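Local coordinates for protein cyclin homolog (Herpesvirus saimiri, PDB 2F2C) that belongs to the D-type cyclins and may drive host cell-cycle progression, transformation and rapid proliferation of T cells during latent viral infection, at residues 52-60 with 73-81; 96-107 with 131-140. All blocks are in the same frame, centred on the assembly; numbering follows the deposited sequence.

Contact 1: 52-60 with 73-81; sequences RTILLTWMH and FPLSVSILD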
loop_
_atom_site.group_PDB
_atom_site.type_symbol
_atom_site.label_atom_id
_atom_site.label_comp_id
_atom_site.label_asym_id
_atom_site.label_seq_id
_atom_site.Cartn_x
_atom_site.Cartn_y
_atom_site.Cartn_z
ATOM N N ARG A 52 22.190 -4.276 18.669
ATOM C CA ARG A 52 20.931 -3.825 18.095
ATOM C C ARG A 52 20.600 -2.372 18.495
ATOM O O ARG A 52 20.308 -1.543 17.622
ATOM C CB ARG A 52 19.798 -4.774 18.480
ATOM C CG ARG A 52 18.497 -4.552 17.714
ATOM C CD ARG A 52 17.406 -5.509 18.120
ATOM N NE ARG A 52 16.109 -5.188 17.531
ATOM C CZ ARG A 52 15.108 -4.599 18.177
ATOM N NH1 ARG A 52 15.250 -4.228 19.442
ATOM N NH2 ARG A 52 13.959 -4.371 17.545
ATOM N N THR A 53 20.679 -2.061 19.793
ATOM C CA THR A 53 20.291 -0.732 20.288
ATOM C C THR A 53 21.081 0.438 19.671
ATOM O O THR A 53 20.509 1.498 19.389
ATOM C CB THR A 53 20.370 -0.652 21.832
ATOM O OG1 THR A 53 19.875 -1.860 22.422
ATOM C CG2 THR A 53 19.419 0.426 22.360
ATOM N N ILE A 54 22.388 0.252 19.489
ATOM C CA ILE A 54 23.220 1.246 18.809
ATOM C C ILE A 54 22.782 1.412 17.325
ATOM O O ILE A 54 22.548 2.529 16.854
ATOM C CB ILE A 54 24.721 0.875 18.966
ATOM C CG1 ILE A 54 25.155 1.041 20.440
ATOM C CG2 ILE A 54 25.587 1.750 18.099
ATOM C CD1 ILE A 54 26.298 0.138 20.910
ATOM N N LEU A 55 22.619 0.296 16.618
ATOM C CA LEU A 55 22.326 0.317 15.202
ATOM C C LEU A 55 20.965 0.916 14.918
ATOM O O LEU A 55 20.788 1.649 13.942
ATOM C CB LEU A 55 22.391 -1.089 14.645
ATOM C CG LEU A 55 21.855 -1.272 13.237
ATOM C CD1 LEU A 55 22.825 -0.697 12.222
ATOM C CD2 LEU A 55 21.603 -2.765 13.004
ATOM N N LEU A 56 19.995 0.603 15.768
ATOM C CA LEU A 56 18.666 1.166 15.612
ATOM C C LEU A 56 18.644 2.645 15.985
ATOM O O LEU A 56 17.826 3.395 15.452
ATOM C CB LEU A 56 17.636 0.377 16.414
ATOM C CG LEU A 56 17.302 -1.032 15.913
ATOM C CD1 LEU A 56 16.145 -1.587 16.733
ATOM C CD2 LEU A 56 16.941 -1.034 14.414
ATOM N N THR A 57 19.547 3.058 16.884
ATOM C CA THR A 57 19.741 4.471 17.224
ATOM C C THR A 57 20.265 5.229 16.015
ATOM O O THR A 57 19.818 6.325 15.722
ATOM C CB THR A 57 20.688 4.613 18.417
ATOM O OG1 THR A 57 20.007 4.200 19.606
ATOM C CG2 THR A 57 20.987 6.057 18.701
ATOM N N TRP A 58 21.193 4.636 15.293
ATOM C CA TRP A 58 21.674 5.247 14.079
ATOM C C TRP A 58 20.583 5.230 12.998
ATOM O O TRP A 58 20.274 6.268 12.410
ATOM C CB TRP A 58 22.933 4.531 13.625
ATOM C CG TRP A 58 23.525 5.024 12.352
ATOM C CD1 TRP A 58 24.188 6.204 12.148
ATOM C CD2 TRP A 58 23.554 4.332 11.109
ATOM N NE1 TRP A 58 24.618 6.291 10.845
ATOM C CE2 TRP A 58 24.239 5.153 10.183
ATOM C CE3 TRP A 58 23.073 3.094 10.676
ATOM C CZ2 TRP A 58 24.444 4.776 8.856
ATOM C CZ3 TRP A 58 23.265 2.721 9.356
ATOM C CH2 TRP A 58 23.946 3.556 8.460
ATOM N N MET A 59 19.987 4.068 12.740
ATOM C CA MET A 59 18.921 3.957 11.736
ATOM C C MET A 59 17.806 5.005 11.990
ATOM O O MET A 59 17.315 5.674 11.061
ATOM C CB MET A 59 18.358 2.537 11.737
ATOM C CG MET A 59 19.357 1.443 11.313
ATOM S SD MET A 59 18.662 -0.254 11.445
ATOM C CE MET A 59 17.157 -0.133 10.445
ATOM N N HIS A 60 17.448 5.153 13.270
ATOM C CA HIS A 60 16.522 6.190 13.696
ATOM C C HIS A 60 16.996 7.604 13.354
ATOM O O HIS A 60 16.254 8.385 12.737
ATOM C CB HIS A 60 16.218 6.103 15.185
ATOM C CG HIS A 60 15.202 7.102 15.632
ATOM N ND1 HIS A 60 13.852 6.829 15.655
ATOM C CD2 HIS A 60 15.333 8.390 16.032
ATOM C CE1 HIS A 60 13.193 7.898 16.067
ATOM N NE2 HIS A 60 14.069 8.859 16.301
ATOM N N PHE A 73 10.753 3.974 9.608
ATOM C CA PHE A 73 11.589 3.402 10.638
ATOM C C PHE A 73 11.017 2.102 11.212
ATOM O O PHE A 73 11.731 1.100 11.244
ATOM C CB PHE A 73 11.946 4.410 11.735
ATOM C CG PHE A 73 12.834 3.847 12.789
ATOM C CD1 PHE A 73 14.112 3.402 12.472
ATOM C CD2 PHE A 73 12.389 3.730 14.096
ATOM C CE1 PHE A 73 14.943 2.875 13.451
ATOM C CE2 PHE A 73 13.218 3.209 15.074
ATOM C CZ PHE A 73 14.489 2.777 14.754
ATOM N N PRO A 74 9.769 2.093 11.681
ATOM C CA PRO A 74 9.182 0.854 12.149
ATOM C C PRO A 74 9.384 -0.288 11.147
ATOM O O PRO A 74 9.806 -1.394 11.544
ATOM C CB PRO A 74 7.710 1.217 12.308
ATOM C CG PRO A 74 7.768 2.601 12.754
ATOM C CD PRO A 74 8.833 3.225 11.867
ATOM N N LEU A 75 9.134 -0.012 9.866
ATOM C CA LEU A 75 9.196 -1.054 8.843
ATOM C C LEU A 75 10.618 -1.519 8.661
ATOM O O LEU A 75 10.880 -2.716 8.560
ATOM C CB LEU A 75 8.615 -0.559 7.528
ATOM C CG LEU A 75 8.175 -1.500 6.409
ATOM C CD1 LEU A 75 9.273 -1.648 5.417
ATOM C CD2 LEU A 75 7.726 -2.860 6.909
ATOM N N SER A 76 11.542 -0.572 8.660
ATOM C CA SER A 76 12.945 -0.902 8.514
ATOM C C SER A 76 13.469 -1.719 9.710
ATOM O O SER A 76 14.429 -2.463 9.558
ATOM C CB SER A 76 13.756 0.378 8.344
ATOM O OG SER A 76 14.093 0.884 9.635
ATOM N N VAL A 77 12.853 -1.562 10.887
ATOM C CA VAL A 77 13.144 -2.400 12.057
ATOM C C VAL A 77 12.595 -3.820 11.860
ATOM O O VAL A 77 13.257 -4.824 12.141
ATOM C CB VAL A 77 12.537 -1.799 13.333
ATOM C CG1 VAL A 77 12.654 -2.750 14.491
ATOM C CG2 VAL A 77 13.233 -0.506 13.701
ATOM N N SER A 78 11.364 -3.887 11.367
ATOM C CA SER A 78 10.714 -5.132 11.093
ATOM C C SER A 78 11.545 -5.933 10.125
ATOM O O SER A 78 11.859 -7.097 10.404
ATOM C CB SER A 78 9.357 -4.871 10.497
ATOM O OG SER A 78 8.699 -6.104 10.286
ATOM N N ILE A 79 11.929 -5.311 9.006
ATOM C CA ILE A 79 12.734 -5.993 7.981
ATOM C C ILE A 79 14.011 -6.540 8.586
ATOM O O ILE A 79 14.390 -7.675 8.302
ATOM C CB ILE A 79 13.068 -5.068 6.794
ATOM C CG1 ILE A 79 11.842 -4.827 5.912
ATOM C CG2 ILE A 79 14.172 -5.662 5.933
ATOM C CD1 ILE A 79 12.082 -3.760 4.882
ATOM N N LEU A 80 14.650 -5.731 9.434
ATOM C CA LEU A 80 15.926 -6.093 10.066
ATOM C C LEU A 80 15.776 -7.356 10.895
ATOM O O LEU A 80 16.496 -8.326 10.654
ATOM C CB LEU A 80 16.490 -4.944 10.909
ATOM C CG LEU A 80 17.601 -5.288 11.923
ATOM C CD1 LEU A 80 18.950 -5.551 11.236
ATOM C CD2 LEU A 80 17.761 -4.219 13.014
ATOM N N ASP A 81 14.831 -7.363 11.836
ATOM C CA ASP A 81 14.606 -8.554 12.682
ATOM C C ASP A 81 14.276 -9.802 11.866
ATOM O O ASP A 81 14.973 -10.813 11.973
ATOM C CB ASP A 81 13.530 -8.306 13.743
ATOM C CG ASP A 81 13.933 -7.235 14.742
ATOM O OD1 ASP A 81 15.154 -7.079 14.996
ATOM O OD2 ASP A 81 13.090 -6.493 15.312
#
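Arg52 and Asp81 join in a salt bridge at one end of this contact between helices 49-65 and 72-83, successive helices of the N-terminal cyclin box; segments 52-60 and 73-81 run roughly antiparallel (145°). Arg52 NH2 lies 3.2 Å from Asp81 OD2, on its syn lone pair but tilted out of the guanidinium plane, while Arg52 NE makes a weak bond to Asp81 OD1. The stronger bond to OD1 comes from the indole NE1 of Trp41. The Arg52 chain is extended, which carries its head across the gap; Leu56 CD1 covers one face of the guanidinium.

Inward the packing is apolar: Leu56 CD2 touches Leu80 CD2 (3.6 Å), the Leu56 side chain crosses that of Val77 at about a right angle, and Leu55 meets Leu80 tip to tip.

At the other end Phe73, its CG anti to the backbone N (chi1 -179°), reaches across to His60. The two rings make an edge-to-face pair, centroids 5.0 Å apart, with the imidazole edge turned to the phenyl face. Val77 CG2 lies over the opposite face, toward the rim, and Met59 CB sits in plane at the phenyl edge, 3.8 Å from Phe73 CE1.

Contact 2: 96-107 with 131-140; sequences KIGAACVLIGSK and ELINQEKDIL
Lys107 and Glu136 carry the one salt bridge of this contact, Lys107 NZ standing 2.6 Å from Glu136 OE2 on its syn lone pair. The lysine is extended beyond CG and crosses the glutamate at about a right angle. Both groups have further partners: Lys107 NZ and Glu136 OE1 are hydrogen-bonded to the backbone of another protein chain, consistent with the lysine-glutamate pair by which cyclins hold their kinase. A second polar link lies at the far end, where Lys96, bent at chi3 and chi4, brings NZ 3.2 Å from Glu131 O. The ammonium nitrogen comes from above the carbonyl plane, on the face opposite to Gln135 N, which bonds the same oxygen.

Within the cyclin box, segments 96-107 and 131-140 cross steeply, at -73°, and their nearest CA atoms are those of Ala100 and Glu136, 5.4 Å apart. Packing there is knobs-into-holes. Ala100 CB enters the hole formed by Leu132, Gln135, Glu136 and Ile139; Leu132 fits among Lys96, Ala99, Ala100 and Leu103; Ile139 lies among Ile97, Ala100, Cys101 and Ile104, its CD1 3.7 Å from Ala100 CB. Toward the salt bridge, the aliphatic part of Glu136 rests on Ile104, Glu136 CG lying 3.5 Å from Ile104 CG1, and Leu103 CD2 packs beside Glu136 OE2. Ile104 CD1 bridges onward to Ile139 CG2 (3.7 Å) and Leu140 CG (4.0 Å).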
loop_
_atom_site.group_PDB
_atom_site.type_symbol
_atom_site.label_atom_id
_atom_site.label_comp_id
_atom_site.label_asym_id
_atom_site.label_seq_id
_atom_site.Cartn_x
_atom_site.Cartn_y
_atom_site.Cartn_z
ATOM N N LYS A 96 26.089 -2.365 7.533
ATOM C CA LYS A 96 25.679 -2.583 6.149
ATOM C C LYS A 96 24.267 -3.150 6.096
ATOM O O LYS A 96 23.453 -2.756 5.263
ATOM C CB LYS A 96 26.652 -3.534 5.461
ATOM C CG LYS A 96 26.558 -3.559 3.951
ATOM C CD LYS A 96 27.886 -3.977 3.334
ATOM C CE LYS A 96 28.131 -5.475 3.414
ATOM N NZ LYS A 96 27.547 -6.173 2.243
ATOM N N ILE A 97 23.971 -4.068 7.008
ATOM C CA ILE A 97 22.658 -4.702 7.025
ATOM C C ILE A 97 21.594 -3.656 7.307
ATOM O O ILE A 97 20.632 -3.519 6.540
ATOM C CB ILE A 97 22.603 -5.861 8.062
ATOM C CG1 ILE A 97 23.569 -6.988 7.647
ATOM C CG2 ILE A 97 21.173 -6.383 8.191
ATOM C CD1 ILE A 97 23.808 -8.071 8.700
ATOM N N GLY A 98 21.794 -2.913 8.396
ATOM C CA GLY A 98 20.833 -1.922 8.855
ATOM C C GLY A 98 20.678 -0.801 7.854
ATOM O O GLY A 98 19.608 -0.200 7.739
ATOM N N ALA A 99 21.761 -0.514 7.138
ATOM C CA ALA A 99 21.736 0.481 6.080
ATOM C C ALA A 99 20.802 0.018 4.980
ATOM O O ALA A 99 20.009 0.801 4.495
ATOM C CB ALA A 99 23.133 0.730 5.528
ATOM N N ALA A 100 20.877 -1.254 4.603
ATOM C CA ALA A 100 20.057 -1.755 3.502
ATOM C C ALA A 100 18.598 -1.996 3.881
ATOM O O ALA A 100 17.735 -2.097 3.001
ATOM C CB ALA A 100 20.667 -2.985 2.902
ATOM N N CYS A 101 18.318 -2.084 5.180
ATOM C CA CYS A 101 16.939 -2.146 5.650
ATOM C C CYS A 101 16.247 -0.801 5.476
ATOM O O CYS A 101 15.173 -0.732 4.876
ATOM C CB CYS A 101 16.875 -2.621 7.090
ATOM S SG CYS A 101 17.638 -4.252 7.264
ATOM N N VAL A 102 16.866 0.270 5.956
ATOM C CA VAL A 102 16.363 1.624 5.720
ATOM C C VAL A 102 16.198 1.892 4.225
ATOM O O VAL A 102 15.249 2.557 3.817
ATOM C CB VAL A 102 17.287 2.693 6.351
ATOM C CG1 VAL A 102 16.931 4.086 5.874
ATOM C CG2 VAL A 102 17.193 2.629 7.852
ATOM N N LEU A 103 17.115 1.378 3.406
ATOM C CA LEU A 103 16.994 1.562 1.969
ATOM C C LEU A 103 15.693 0.910 1.490
ATOM O O LEU A 103 14.860 1.587 0.876
ATOM C CB LEU A 103 18.217 1.048 1.192
ATOM C CG LEU A 103 18.196 1.272 -0.336
ATOM C CD1 LEU A 103 18.255 2.738 -0.700
ATOM C CD2 LEU A 103 19.332 0.557 -1.022
ATOM N N ILE A 104 15.496 -0.372 1.807
ATOM C CA ILE A 104 14.284 -1.067 1.373
ATOM C C ILE A 104 13.033 -0.369 1.917
ATOM O O ILE A 104 12.087 -0.100 1.150
ATOM C CB ILE A 104 14.333 -2.593 1.721
ATOM C CG1 ILE A 104 15.372 -3.306 0.848
ATOM C CG2 ILE A 104 13.000 -3.264 1.466
ATOM C CD1 ILE A 104 15.917 -4.571 1.438
ATOM N N GLY A 105 13.063 -0.055 3.218
ATOM C CA GLY A 105 11.964 0.604 3.937
ATOM C C GLY A 105 11.571 1.926 3.311
ATOM O O GLY A 105 10.404 2.136 2.955
ATOM N N SER A 106 12.547 2.803 3.125
ATOM C CA SER A 106 12.276 4.104 2.558
ATOM C C SER A 106 11.696 3.948 1.155
ATOM O O SER A 106 10.801 4.687 0.752
ATOM C CB SER A 106 13.544 4.940 2.518
ATOM O OG SER A 106 14.331 4.589 1.400
ATOM N N LYS A 107 12.194 2.958 0.427
ATOM C CA LYS A 107 11.690 2.666 -0.889
ATOM C C LYS A 107 10.227 2.256 -0.869
ATOM O O LYS A 107 9.543 2.375 -1.882
ATOM C CB LYS A 107 12.530 1.583 -1.560
ATOM C CG LYS A 107 13.751 2.109 -2.291
ATOM C CD LYS A 107 14.387 0.997 -3.104
ATOM C CE LYS A 107 15.742 1.379 -3.628
ATOM N NZ LYS A 107 16.314 0.223 -4.345
ATOM N N GLU A 131 28.335 -3.115 -2.845
ATOM C CA GLU A 131 28.214 -3.839 -1.584
ATOM C C GLU A 131 26.900 -3.557 -0.858
ATOM O O GLU A 131 26.360 -4.436 -0.192
ATOM C CB GLU A 131 29.394 -3.526 -0.677
ATOM C CG GLU A 131 30.731 -3.922 -1.277
ATOM C CD GLU A 131 31.863 -3.896 -0.267
ATOM O OE1 GLU A 131 33.029 -4.101 -0.686
ATOM O OE2 GLU A 131 31.592 -3.677 0.944
ATOM N N LEU A 132 26.399 -2.332 -0.977
ATOM C CA LEU A 132 25.089 -2.005 -0.448
ATOM C C LEU A 132 24.033 -2.701 -1.315
ATOM O O LEU A 132 23.131 -3.360 -0.801
ATOM C CB LEU A 132 24.857 -0.483 -0.433
ATOM C CG LEU A 132 24.097 0.214 0.719
ATOM C CD1 LEU A 132 23.259 1.401 0.229
ATOM C CD2 LEU A 132 23.217 -0.740 1.541
ATOM N N ILE A 133 24.163 -2.565 -2.632
ATOM C CA ILE A 133 23.213 -3.151 -3.582
ATOM C C ILE A 133 23.113 -4.671 -3.427
ATOM O O ILE A 133 22.013 -5.214 -3.379
ATOM C CB ILE A 133 23.583 -2.741 -5.025
ATOM C CG1 ILE A 133 23.366 -1.233 -5.200
ATOM C CG2 ILE A 133 22.769 -3.523 -6.053
ATOM C CD1 ILE A 133 24.303 -0.577 -6.227
ATOM N N ASN A 134 24.251 -5.349 -3.323
ATOM C CA ASN A 134 24.242 -6.785 -3.078
ATOM C C ASN A 134 23.565 -7.158 -1.759
ATOM O O ASN A 134 22.915 -8.196 -1.657
ATOM C CB ASN A 134 25.653 -7.369 -3.177
ATOM C CG ASN A 134 26.075 -7.613 -4.617
ATOM O OD1 ASN A 134 26.954 -6.930 -5.144
ATOM N ND2 ASN A 134 25.433 -8.579 -5.267
ATOM N N GLN A 135 23.697 -6.288 -0.763
ATOM C CA GLN A 135 23.077 -6.496 0.544
ATOM C C GLN A 135 21.565 -6.286 0.486
ATOM O O GLN A 135 20.818 -6.963 1.203
ATOM C CB GLN A 135 23.714 -5.586 1.604
ATOM C CG GLN A 135 23.239 -5.828 3.030
ATOM C CD GLN A 135 23.458 -7.253 3.466
ATOM O OE1 GLN A 135 24.568 -7.625 3.852
ATOM N NE2 GLN A 135 22.401 -8.060 3.403
ATOM N N GLU A 136 21.118 -5.353 -0.358
ATOM C CA GLU A 136 19.683 -5.180 -0.631
ATOM C C GLU A 136 19.143 -6.419 -1.337
ATOM O O GLU A 136 18.037 -6.876 -1.049
ATOM C CB GLU A 136 19.414 -3.941 -1.488
ATOM C CG GLU A 136 17.944 -3.553 -1.546
ATOM C CD GLU A 136 17.579 -2.775 -2.798
ATOM O OE1 GLU A 136 17.944 -3.228 -3.910
ATOM O OE2 GLU A 136 16.904 -1.727 -2.679
ATOM N N LYS A 137 19.942 -6.953 -2.253
ATOM C CA LYS A 137 19.578 -8.121 -3.046
ATOM C C LYS A 137 19.557 -9.394 -2.201
ATOM O O LYS A 137 18.712 -10.258 -2.411
ATOM C CB LYS A 137 20.563 -8.260 -4.195
ATOM C CG LYS A 137 20.171 -9.258 -5.251
ATOM C CD LYS A 137 20.621 -8.794 -6.649
ATOM C CE LYS A 137 22.132 -8.551 -6.751
ATOM N NZ LYS A 137 22.454 -7.606 -7.864
ATOM N N ASP A 138 20.478 -9.498 -1.241
ATOM C CA ASP A 138 20.535 -10.656 -0.353
ATOM C C ASP A 138 19.420 -10.658 0.693
ATOM O O ASP A 138 18.810 -11.708 0.944
ATOM C CB ASP A 138 21.918 -10.797 0.288
ATOM C CG ASP A 138 22.921 -11.522 -0.623
ATOM O OD1 ASP A 138 24.141 -11.246 -0.519
ATOM O OD2 ASP A 138 22.590 -12.380 -1.474
ATOM N N ILE A 139 19.144 -9.493 1.289
ATOM C CA ILE A 139 17.982 -9.339 2.186
ATOM C C ILE A 139 16.661 -9.712 1.496
ATOM O O ILE A 139 15.912 -10.572 1.975
ATOM C CB ILE A 139 17.874 -7.911 2.746
ATOM C CG1 ILE A 139 18.988 -7.640 3.756
ATOM C CG2 ILE A 139 16.500 -7.696 3.392
ATOM C CD1 ILE A 139 19.138 -6.186 4.086
ATOM N N LEU A 140 16.381 -9.067 0.372
ATOM C CA LEU A 140 15.145 -9.310 -0.335
ATOM C C LEU A 140 14.912 -10.794 -0.616
ATOM O O LEU A 140 13.843 -11.328 -0.321
ATOM C CB LEU A 140 15.115 -8.507 -1.630
ATOM C CG LEU A 140 14.774 -7.021 -1.488
ATOM C CD1 LEU A 140 15.116 -6.293 -2.782
ATOM C CD2 LEU A 140 13.310 -6.804 -1.111
#

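How the contacts relate
The contacts follow one another along the chain, with centres about 12 Å apart, and adjoin chiefly where helix 72-83 meets helix 94-109, its successor in sequence. Ile79 CD1 packs on Ile104 CG2 at 3.6 Å, and Leu80 CA lies 3.8 Å from Cys101 SG; helix 49-65 adds Met59 CE, 3.7 Å from Gly98 O. Helix 94-109 thus packs against contact 1 while also pairing with 131-140. The centre of contact 1 is about 8 Å from the centre of the chain, that of contact 2 about 17 Å. No other chain touches the segments of contact 1, whereas contact 2 extends to the surface that binds the partner protein, probably the kinase.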